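Local coordinates for protein myosin-2 (Saccharomyces cerevisiae, PDB 6IXO) that carries organelles and other cargo along actin cables as a class V myosin, here represented by its globular cargo-binding tail domain, at residues Gly257-Asn261 against Thr289-Gln294; Ala177-Ser181 against Leu245-Phe251. All coordinates share one frame; numbering follows the deposited sequence.

Overall arrangement
Both contacts lie in the same part of the all-helical cargo-binding domain, with centres about 11 Å apart. Interaction 1 packs helix 254-273 against helix 284-294 and is mostly buried. Interaction 2 joins the end of helix 134-180 to the end of helix 223-247 and the loop after it, and is only partly buried. The two share no helix, but helices 223-247 and 254-273 follow each other in the chain. Leu260 CD2 and Leu245 CD1 meet at 3.8 Å and link the contacts. Neither contact has a hydrogen bond across it. Interaction 1 depends on a glycine and an alanine that let backbones come close. Interaction 2 depends on longer side chains, including a lysine and a phenylalanine.

Interaction 1. Residues Gly257-Asn261 against Thr289-Gln294; sequences GLQLN and TAKLLQ
Gly257 and Leu293 meet where the backbones of the two helices come closest. Gly257 has no side chain, and Leu293 CB comes to 3.6 Å from Gly257 CA. Leu293 CD1 touches the same CA at 3.7 Å. Ala290 is the other small residue here. Its CA lies 4.8 Å from Gly257 CA, and Ala290 CB lies 3.9 Å from Asn261 N, one turn on. The axes of 257-261 and 289-294 approach to 8.2 Å and run roughly antiparallel, at 151°. Leu260 fills the inner side. Its CG stands anti to the backbone N (chi1 179°), which carries Leu260 CD2 over the backbone of Ala290, 3.8 Å from Ala290 N. Leu260 CD2 also meets Thr289 CG2 at 4.0 Å. Thr289 turns its hydroxyl to the carbonyl of His285 in its own helix, while Phe242 and Leu321 also touch its side chain.

The outer side is looser and partly exposed, and Gln294 crosses it. Its chain is extended beyond CG and lies along the Gly257 peptide, with Gln294 CG 4.0 Å from Gly257 C. The terminal amide then sits between Leu258 CD1 and the CB of Asn261. The Asn261 and Gln294 side chains cross at about a right angle, with their amide planes 36° apart. Cutting Gln294 back to an alanine would probably open a gap beside the Gly257 peptide and leave Leu258 CD1 without this neighbour. Within this part of the DIL domain, the helix pair is therefore held by close apolar fit, and polar side chains border it on the solvent side.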
loop_
_atom_site.group_PDB
_atom_site.type_symbol
_atom_site.label_atom_id
_atom_site.label_comp_id
_atom_site.label_asym_id
_atom_site.label_seq_id
_atom_site.Cartn_x
_atom_site.Cartn_y
_atom_site.Cartn_z
ATOM N N GLY A 257 4.844 -22.068 -21.086
ATOM C CA GLY A 257 3.734 -22.299 -20.154
ATOM C C GLY A 257 4.196 -22.939 -18.844
ATOM O O GLY A 257 3.773 -22.553 -17.733
ATOM N N LEU A 258 5.083 -23.914 -18.952
ATOM C CA LEU A 258 5.613 -24.574 -17.749
ATOM C C LEU A 258 6.359 -23.518 -16.894
ATOM O O LEU A 258 6.192 -23.430 -15.665
ATOM C CB LEU A 258 6.564 -25.711 -18.151
ATOM C CG LEU A 258 7.041 -26.493 -16.924
ATOM C CD1 LEU A 258 5.855 -27.210 -16.293
ATOM C CD2 LEU A 258 8.164 -27.480 -17.277
ATOM N N GLN A 259 7.164 -22.686 -17.551
ATOM C CA GLN A 259 7.917 -21.662 -16.811
ATOM C C GLN A 259 7.027 -20.628 -16.189
ATOM O O GLN A 259 7.272 -20.202 -15.039
ATOM C CB GLN A 259 8.953 -20.966 -17.691
ATOM C CG GLN A 259 10.055 -21.949 -18.026
ATOM C CD GLN A 259 11.105 -21.369 -18.912
ATOM O OE1 GLN A 259 12.116 -20.877 -18.421
ATOM N NE2 GLN A 259 10.883 -21.416 -20.231
ATOM N N LEU A 260 6.012 -20.198 -16.923
ATOM C CA LEU A 260 5.024 -19.284 -16.360
ATOM C C LEU A 260 4.337 -19.916 -15.132
ATOM O O LEU A 260 4.102 -19.237 -14.103
ATOM C CB LEU A 260 3.988 -18.873 -17.411
ATOM C CG LEU A 260 2.856 -17.921 -16.983
ATOM C CD1 LEU A 260 3.452 -16.513 -16.567
ATOM C CD2 LEU A 260 1.833 -17.706 -18.141
ATOM N N ASN A 261 3.983 -21.192 -15.245
ATOM C CA ASN A 261 3.385 -21.932 -14.130
ATOM C C ASN A 261 4.297 -21.813 -12.914
ATOM O O ASN A 261 3.832 -21.453 -11.829
ATOM C CB ASN A 261 3.147 -23.412 -14.520
ATOM C CG ASN A 261 2.815 -24.298 -13.311
ATOM O OD1 ASN A 261 2.198 -23.863 -12.373
ATOM N ND2 ASN A 261 3.263 -25.532 -13.339
ATOM N N THR A 289 -3.831 -18.740 -18.013
ATOM C CA THR A 289 -2.997 -18.707 -19.224
ATOM C C THR A 289 -1.953 -19.820 -19.214
ATOM O O THR A 289 -1.760 -20.544 -20.231
ATOM C CB THR A 289 -2.326 -17.346 -19.366
ATOM O OG1 THR A 289 -3.361 -16.393 -19.575
ATOM C CG2 THR A 289 -1.334 -17.291 -20.575
ATOM N N ALA A 290 -1.277 -19.967 -18.078
ATOM C CA ALA A 290 -0.317 -21.070 -17.906
ATOM C C ALA A 290 -0.971 -22.400 -18.190
ATOM O O ALA A 290 -0.379 -23.286 -18.856
ATOM C CB ALA A 290 0.274 -21.039 -16.480
ATOM N N LYS A 291 -2.199 -22.593 -17.701
ATOM C CA LYS A 291 -2.890 -23.886 -17.970
ATOM C C LYS A 291 -3.141 -24.044 -19.466
ATOM O O LYS A 291 -2.905 -25.096 -20.058
ATOM C CB LYS A 291 -4.211 -23.983 -17.219
ATOM C CG LYS A 291 -4.026 -24.272 -15.716
ATOM C CD LYS A 291 -5.313 -24.093 -14.904
ATOM C CE LYS A 291 -5.179 -24.612 -13.462
ATOM N NZ LYS A 291 -3.943 -24.145 -12.761
ATOM N N LEU A 292 -3.609 -22.968 -20.086
ATOM C CA LEU A 292 -3.961 -23.012 -21.496
ATOM C C LEU A 292 -2.733 -23.438 -22.300
ATOM O O LEU A 292 -2.824 -24.200 -23.280
ATOM C CB LEU A 292 -4.484 -21.637 -21.964
ATOM C CG LEU A 292 -4.866 -21.499 -23.457
ATOM C CD1 LEU A 292 -5.871 -20.382 -23.653
ATOM C CD2 LEU A 292 -3.639 -21.179 -24.320
ATOM N N LEU A 293 -1.580 -22.932 -21.891
ATOM C CA LEU A 293 -0.348 -23.173 -22.616
ATOM C C LEU A 293 0.138 -24.614 -22.428
ATOM O O LEU A 293 0.996 -25.074 -23.175
ATOM C CB LEU A 293 0.716 -22.192 -22.175
ATOM C CG LEU A 293 0.468 -20.722 -22.554
ATOM C CD1 LEU A 293 1.686 -19.866 -22.127
ATOM C CD2 LEU A 293 0.260 -20.599 -24.078
ATOM N N GLN A 294 -0.443 -25.321 -21.467
ATOM C CA GLN A 294 0.039 -26.662 -21.147
ATOM C C GLN A 294 -0.893 -27.787 -21.512
ATOM O O GLN A 294 -0.431 -28.914 -21.812
ATOM C CB GLN A 294 0.345 -26.746 -19.639
ATOM C CG GLN A 294 1.567 -25.925 -19.235
ATOM C CD GLN A 294 1.828 -25.985 -17.757
ATOM O OE1 GLN A 294 1.337 -25.157 -16.995
ATOM N NE2 GLN A 294 2.587 -26.987 -17.336
#

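Interaction 2. Residues Ala177-Ser181 against Leu245-Phe251; sequences AVVIS and LIMKRNF. With SO4 (sulfate ion), chain C.
Ser181 OG donates a hydrogen bond of 2.7 Å to Ala177 O, closing the end of helix 134-180 beside the contact that Val179 makes with Leu245, Lys248 and Phe251. The donor is tilted 22° from the carbonyl plane. A wider pi-type turn spans 177-180, and Asn263 and Arg256 of helix 254-273 bond to Val178 O and Ile180 O.

Val179 is the hub. Its CG1 stands anti to the backbone N, and Val179 CG1 meets Leu245 CD2 at 3.8 Å. Val179 CG1 also touches Lys248 CE at 3.8 Å, while CG2 rests near Leu245 CG. The Val179 and Leu245 side chains lie alongside each other, pointing opposite ways. The carbonyl of Val179 faces the edge of the Phe251 ring, in its plane, with Val179 O 3.3 Å from Phe251 CZ.

Lys248 runs over Phe251 toward Ile180. Lys248 CD lies 3.5 Å above one face of the Phe251 ring, nearer the ring's margin than its centre. The chain is extended until it bends at chi4 (-73°), and Lys248 NZ ends 3.9 Å from Ile180 CD1. The aliphatic part of the lysine thus packs with Phe251 and Val179.

Farther along the loop, Arg249 takes no part in this contact. NH1 and NH2 both bind a sulfate ion, probably from the crystallisation liquor; Arg249 NH1 reaches sulfate O2 at 2.9 Å, nearly straight at 162°. The contact itself joins the end of helix 134-180 to the end of helix 223-247 and the loop after it, mainly by apolar packing. The edge of Phe251 toward Val179 O is likely to add a weak electrostatic attraction.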
loop_
_atom_site.group_PDB
_atom_site.type_symbol
_atom_site.label_atom_id
_atom_site.label_comp_id
_atom_site.label_asym_id
_atom_site.label_seq_id
_atom_site.Cartn_x
_atom_site.Cartn_y
_atom_site.Cartn_z
ATOM N N ALA A 177 10.105 -10.313 -14.483
ATOM C CA ALA A 177 10.183 -11.462 -13.570
ATOM C C ALA A 177 9.167 -12.559 -13.918
ATOM O O ALA A 177 9.502 -13.747 -13.946
ATOM C CB ALA A 177 9.962 -10.977 -12.132
ATOM N N VAL A 178 7.918 -12.172 -14.155
ATOM C CA VAL A 178 6.857 -13.155 -14.400
ATOM C C VAL A 178 6.884 -13.682 -15.837
ATOM O O VAL A 178 6.832 -14.879 -16.062
ATOM C CB VAL A 178 5.478 -12.546 -14.088
ATOM C CG1 VAL A 178 4.335 -13.461 -14.501
ATOM C CG2 VAL A 178 5.373 -12.195 -12.559
ATOM N N VAL A 179 6.973 -12.758 -16.801
ATOM C CA VAL A 179 6.755 -13.094 -18.216
ATOM C C VAL A 179 8.027 -13.535 -18.920
ATOM O O VAL A 179 8.023 -14.461 -19.719
ATOM C CB VAL A 179 6.121 -11.877 -18.950
ATOM C CG1 VAL A 179 5.922 -12.171 -20.428
ATOM C CG2 VAL A 179 4.758 -11.550 -18.317
ATOM N N ILE A 180 9.123 -12.864 -18.632
ATOM C CA ILE A 180 10.341 -13.040 -19.418
ATOM C C ILE A 180 11.390 -13.932 -18.733
ATOM O O ILE A 180 11.962 -14.795 -19.384
ATOM C CB ILE A 180 11.012 -11.654 -19.731
ATOM C CG1 ILE A 180 10.049 -10.746 -20.498
ATOM C CG2 ILE A 180 12.333 -11.851 -20.517
ATOM C CD1 ILE A 180 9.724 -11.265 -21.923
ATOM N N SER A 181 11.682 -13.694 -17.445
ATOM C CA SER A 181 12.773 -14.429 -16.763
ATOM C C SER A 181 12.479 -15.927 -16.722
ATOM O O SER A 181 11.342 -16.354 -16.518
ATOM C CB SER A 181 13.015 -13.944 -15.323
ATOM O OG SER A 181 12.065 -14.510 -14.431
ATOM N N LEU A 245 1.696 -10.848 -22.105
ATOM C CA LEU A 245 1.681 -12.184 -22.647
ATOM C C LEU A 245 0.800 -12.269 -23.880
ATOM O O LEU A 245 1.159 -12.886 -24.878
ATOM C CB LEU A 245 1.189 -13.179 -21.590
ATOM C CG LEU A 245 2.225 -13.566 -20.566
ATOM C CD1 LEU A 245 1.500 -14.141 -19.284
ATOM C CD2 LEU A 245 3.152 -14.631 -21.155
ATOM N N ILE A 246 -0.372 -11.648 -23.833
ATOM C CA ILE A 246 -1.325 -11.922 -24.912
ATOM C C ILE A 246 -0.919 -11.245 -26.245
ATOM O O ILE A 246 -1.419 -11.614 -27.331
ATOM C CB ILE A 246 -2.771 -11.483 -24.511
ATOM C CG1 ILE A 246 -3.780 -12.223 -25.416
ATOM C CG2 ILE A 246 -2.918 -9.916 -24.490
ATOM C CD1 ILE A 246 -5.204 -12.148 -24.990
ATOM N N MET A 247 -0.019 -10.264 -26.173
ATOM C CA MET A 247 0.488 -9.636 -27.425
ATOM C C MET A 247 1.604 -10.430 -28.108
ATOM O O MET A 247 1.979 -10.137 -29.233
ATOM C CB MET A 247 1.014 -8.232 -27.124
ATOM C CG MET A 247 -0.051 -7.277 -26.622
ATOM S SD MET A 247 0.523 -5.552 -26.563
ATOM C CE MET A 247 1.582 -5.621 -25.115
ATOM N N LYS A 248 2.183 -11.416 -27.420
ATOM C CA LYS A 248 3.408 -12.001 -27.944
ATOM C C LYS A 248 3.084 -13.077 -28.977
ATOM O O LYS A 248 2.322 -13.994 -28.710
ATOM C CB LYS A 248 4.269 -12.573 -26.809
ATOM C CG LYS A 248 4.846 -11.405 -25.947
ATOM C CD LYS A 248 5.752 -11.924 -24.841
ATOM C CE LYS A 248 6.246 -10.748 -23.975
ATOM N NZ LYS A 248 7.259 -9.922 -24.681
ATOM N N ARG A 249 3.631 -12.927 -30.169
ATOM C CA ARG A 249 3.226 -13.809 -31.269
ATOM C C ARG A 249 4.250 -14.860 -31.587
ATOM O O ARG A 249 3.980 -15.852 -32.311
ATOM C CB ARG A 249 2.909 -12.962 -32.522
ATOM C CG ARG A 249 1.672 -12.159 -32.270
ATOM C CD ARG A 249 1.320 -11.265 -33.394
ATOM N NE ARG A 249 0.743 -12.050 -34.470
ATOM C CZ ARG A 249 -0.066 -11.532 -35.384
ATOM N NH1 ARG A 249 -0.554 -12.295 -36.357
ATOM N NH2 ARG A 249 -0.384 -10.242 -35.308
ATOM N N ASN A 250 5.446 -14.706 -31.052
ATOM C CA ASN A 250 6.397 -15.799 -31.341
ATOM C C ASN A 250 7.046 -16.254 -30.026
ATOM O O ASN A 250 8.270 -16.215 -29.880
ATOM C CB ASN A 250 7.441 -15.329 -32.364
ATOM C CG ASN A 250 8.421 -16.414 -32.724
ATOM O OD1 ASN A 250 8.104 -17.595 -32.612
ATOM N ND2 ASN A 250 9.621 -16.024 -33.145
ATOM N N PHE A 251 6.220 -16.682 -29.066
ATOM C CA PHE A 251 6.698 -16.783 -27.694
ATOM C C PHE A 251 5.943 -17.808 -26.868
ATOM O O PHE A 251 6.529 -18.525 -26.058
ATOM C CB PHE A 251 6.574 -15.392 -27.059
ATOM C CG PHE A 251 7.079 -15.287 -25.642
ATOM C CD1 PHE A 251 8.427 -15.057 -25.384
ATOM C CD2 PHE A 251 6.186 -15.346 -24.564
ATOM C CE1 PHE A 251 8.883 -14.903 -24.065
ATOM C CE2 PHE A 251 6.632 -15.165 -23.254
ATOM C CZ PHE A 251 7.986 -14.935 -23.013
HETATM S S SO4 C . -3.277 -10.013 -37.065
HETATM O O1 SO4 C . -4.461 -9.544 -37.781
HETATM O O2 SO4 C . -2.348 -10.640 -38.001
HETATM O O3 SO4 C . -2.622 -8.887 -36.408
HETATM O O4 SO4 C . -3.671 -10.988 -36.053
#